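Local coordinates for response regulator CheY-like protein (Mesorhizobium loti, PDB 3SNK), which is a receiver-like domain of a pilus assembly protein whose full-length form probably binds and hydrolyses ATP, at residues G61-D66 against A86-I91. Sequence-based numbering, arbitrary orientation.
Sequences GIVILD and ATVPLI
The Pro89 ring meets the carbonyl of Gly61 through CD, 3.0 Å from Gly61 O. Next to it the central strand 62-68 of a CheY-like parallel sheet meets its neighbour 90-94, the two strands of a beta-alpha-beta unit whose helix is 78-82. The sheet has a different layer on each face. Ile62, Ile64 and Ile91 lie on one, under helix 120-129, with helix 24-36 also covering Ile64; Val63, Leu65 and Leu90 lie on the other, where Phe20, Trp85 and Met108 join them. Three nearly straight backbone bonds hold the edges together: Val63 N gives to Pro89 O (3.0 Å), Ile91 N to Val63 O (2.8 Å) and Leu65 N to Ile91 O (2.8 Å). Val63 thus both gives and accepts, between Pro89 and Ile91. On the isoleucine face, Ile91 reaches back with CD1 to CG2 of Ile62 (3.8 Å), while Ile64 runs beside it, pointing the same way. Beyond the contact, the carboxylate of Asp66 bonds to Ser21 and forms a salt bridge with Lys116, near the C-terminal strand ends where receiver domains carry their acidic site. On the opposite face, CG of Leu90 stands anti to the backbone N (chi1 168°), and its CD1 touches both neighbours on the other strand, 3.7 Å from Val63 CG1 and 3.7 Å from Leu65 CB.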
ATOM      1  N   GLY A  61       1.009   8.414   6.932  1.00 61.15           N
ATOM      2  CA  GLY A  61       1.055   7.554   8.097  1.00 58.61           C
ATOM      3  C   GLY A  61       1.316   6.134   7.648  1.00 54.32           C
ATOM      4  O   GLY A  61       2.213   5.482   8.172  1.00 53.05           O
ATOM      5  N   ILE A  62       0.541   5.663   6.657  1.00 46.17           N
ATOM      6  CA  ILE A  62       0.590   4.313   6.091  1.00 44.13           C
ATOM      7  C   ILE A  62       0.383   4.381   4.610  1.00 46.01           C
ATOM      8  O   ILE A  62      -0.467   5.139   4.146  1.00 46.50           O
ATOM      9  CB  ILE A  62      -0.518   3.381   6.719  1.00 48.88           C
ATOM     10  CG1 ILE A  62      -0.382   3.239   8.228  1.00 51.50           C
ATOM     11  CG2 ILE A  62      -0.570   1.992   6.055  1.00 48.74           C
ATOM     12  CD1 ILE A  62      -1.714   3.076   8.898  1.00 65.38           C
ATOM     13  N   VAL A  63       1.080   3.517   3.877  1.00 40.55           N
ATOM     14  CA  VAL A  63       0.902   3.332   2.446  1.00 40.51           C
ATOM     15  C   VAL A  63       0.338   1.929   2.213  1.00 44.21           C
ATOM     16  O   VAL A  63       0.797   0.965   2.829  1.00 42.43           O
ATOM     17  CB  VAL A  63       2.214   3.563   1.656  1.00 43.84           C
ATOM     18  CG1 VAL A  63       2.080   3.141   0.197  1.00 43.79           C
ATOM     19  CG2 VAL A  63       2.620   5.020   1.729  1.00 44.32           C
ATOM     20  N   ILE A  64      -0.650   1.812   1.333  1.00 41.42           N
ATOM     21  CA  ILE A  64      -1.199   0.516   0.931  1.00 42.00           C
ATOM     22  C   ILE A  64      -0.940   0.401  -0.544  1.00 47.00           C
ATOM     23  O   ILE A  64      -1.406   1.231  -1.344  1.00 47.28           O
ATOM     24  CB  ILE A  64      -2.663   0.263   1.316  1.00 46.16           C
ATOM     25  CG1 ILE A  64      -2.829   0.347   2.847  1.00 47.05           C
ATOM     26  CG2 ILE A  64      -3.130  -1.115   0.787  1.00 47.86           C
ATOM     27  CD1 ILE A  64      -4.241   0.432   3.336  1.00 55.36           C
ATOM     28  N   LEU A  65      -0.134  -0.580  -0.903  1.00 42.40           N
ATOM     29  CA  LEU A  65       0.251  -0.707  -2.293  1.00 43.94           C
ATOM     30  C   LEU A  65      -0.290  -2.018  -2.867  1.00 49.90           C
ATOM     31  O   LEU A  65       0.072  -3.104  -2.425  1.00 46.62           O
ATOM     32  CB  LEU A  65       1.781  -0.582  -2.444  1.00 42.73           C
ATOM     33  CG  LEU A  65       2.377  -0.732  -3.848  1.00 48.34           C
ATOM     34  CD1 LEU A  65       1.918   0.399  -4.789  1.00 48.47           C
ATOM     35  CD2 LEU A  65       3.887  -0.786  -3.773  1.00 50.04           C
ATOM     36  N   ASP A  66      -1.220  -1.883  -3.815  1.00 49.74           N
ATOM     37  CA  ASP A  66      -1.783  -3.030  -4.521  1.00 52.64           C
ATOM     38  C   ASP A  66      -0.911  -3.309  -5.731  1.00 58.04           C
ATOM     39  O   ASP A  66      -0.981  -2.585  -6.722  1.00 57.84           O
ATOM     40  CB  ASP A  66      -3.242  -2.774  -4.943  1.00 55.94           C
ATOM     41  CG  ASP A  66      -3.902  -3.890  -5.746  1.00 61.25           C
ATOM     42  OD1 ASP A  66      -3.368  -5.032  -5.735  1.00 61.45           O
ATOM     43  OD2 ASP A  66      -4.998  -3.640  -6.329  1.00 60.87           O
ATOM     44  N   ALA A  86      10.098   7.368   2.852  1.00 42.56           N
ATOM     45  CA  ALA A  86      10.907   7.249   4.063  1.00 42.48           C
ATOM     46  C   ALA A  86      10.479   5.992   4.843  1.00 45.25           C
ATOM     47  O   ALA A  86      10.288   4.955   4.206  1.00 46.46           O
ATOM     48  CB  ALA A  86      10.821   8.531   4.908  1.00 44.62           C
ATOM     49  N   THR A  87      10.314   6.050   6.162  1.00 39.96           N
ATOM     50  CA  THR A  87       9.991   4.816   6.874  1.00 41.03           C
ATOM     51  C   THR A  87       8.507   4.680   7.245  1.00 42.73           C
ATOM     52  O   THR A  87       8.183   4.031   8.245  1.00 42.69           O
ATOM     53  CB  THR A  87      10.895   4.637   8.107  1.00 50.89           C
ATOM     54  OG1 THR A  87      10.963   5.860   8.847  1.00 53.59           O
ATOM     55  CG2 THR A  87      12.277   4.117   7.747  1.00 49.54           C
ATOM     56  N   VAL A  88       7.605   5.199   6.412  1.00 38.79           N
ATOM     57  CA  VAL A  88       6.199   4.978   6.727  1.00 39.76           C
ATOM     58  C   VAL A  88       5.911   3.460   6.509  1.00 42.65           C
ATOM     59  O   VAL A  88       6.488   2.871   5.581  1.00 42.38           O
ATOM     60  CB  VAL A  88       5.205   5.883   5.931  1.00 44.36           C
ATOM     61  CG1 VAL A  88       5.575   7.355   6.021  1.00 45.33           C
ATOM     62  CG2 VAL A  88       5.085   5.452   4.486  1.00 43.75           C
ATOM     63  N   PRO A  89       5.080   2.825   7.353  1.00 39.49           N
ATOM     64  CA  PRO A  89       4.707   1.424   7.097  1.00 39.54           C
ATOM     65  C   PRO A  89       4.084   1.257   5.718  1.00 43.51           C
ATOM     66  O   PRO A  89       3.314   2.113   5.237  1.00 43.77           O
ATOM     67  CB  PRO A  89       3.675   1.109   8.194  1.00 42.37           C
ATOM     68  CG  PRO A  89       3.900   2.148   9.246  1.00 48.07           C
ATOM     69  CD  PRO A  89       4.367   3.367   8.530  1.00 42.05           C
ATOM     70  N   LEU A  90       4.429   0.142   5.077  1.00 38.56           N
ATOM     71  CA  LEU A  90       3.946  -0.190   3.765  1.00 36.90           C
ATOM     72  C   LEU A  90       3.224  -1.517   3.834  1.00 39.60           C
ATOM     73  O   LEU A  90       3.765  -2.505   4.344  1.00 38.17           O
ATOM     74  CB  LEU A  90       5.132  -0.227   2.765  1.00 36.54           C
ATOM     75  CG  LEU A  90       4.875  -0.848   1.364  1.00 42.63           C
ATOM     76  CD1 LEU A  90       3.897  -0.026   0.582  1.00 42.78           C
ATOM     77  CD2 LEU A  90       6.192  -0.920   0.546  1.00 45.10           C
ATOM     78  N   ILE A  91       1.977  -1.525   3.391  1.00 37.48           N
ATOM     79  CA  ILE A  91       1.195  -2.768   3.378  1.00 39.33           C
ATOM     80  C   ILE A  91       1.127  -3.179   1.937  1.00 44.91           C
ATOM     81  O   ILE A  91       0.641  -2.404   1.106  1.00 44.26           O
ATOM     82  CB  ILE A  91      -0.182  -2.659   4.077  1.00 42.19           C
ATOM     83  CG1 ILE A  91       0.015  -2.390   5.579  1.00 43.28           C
ATOM     84  CG2 ILE A  91      -1.006  -3.950   3.863  1.00 45.11           C
ATOM     85  CD1 ILE A  91      -1.216  -1.794   6.295  1.00 54.40           C
TER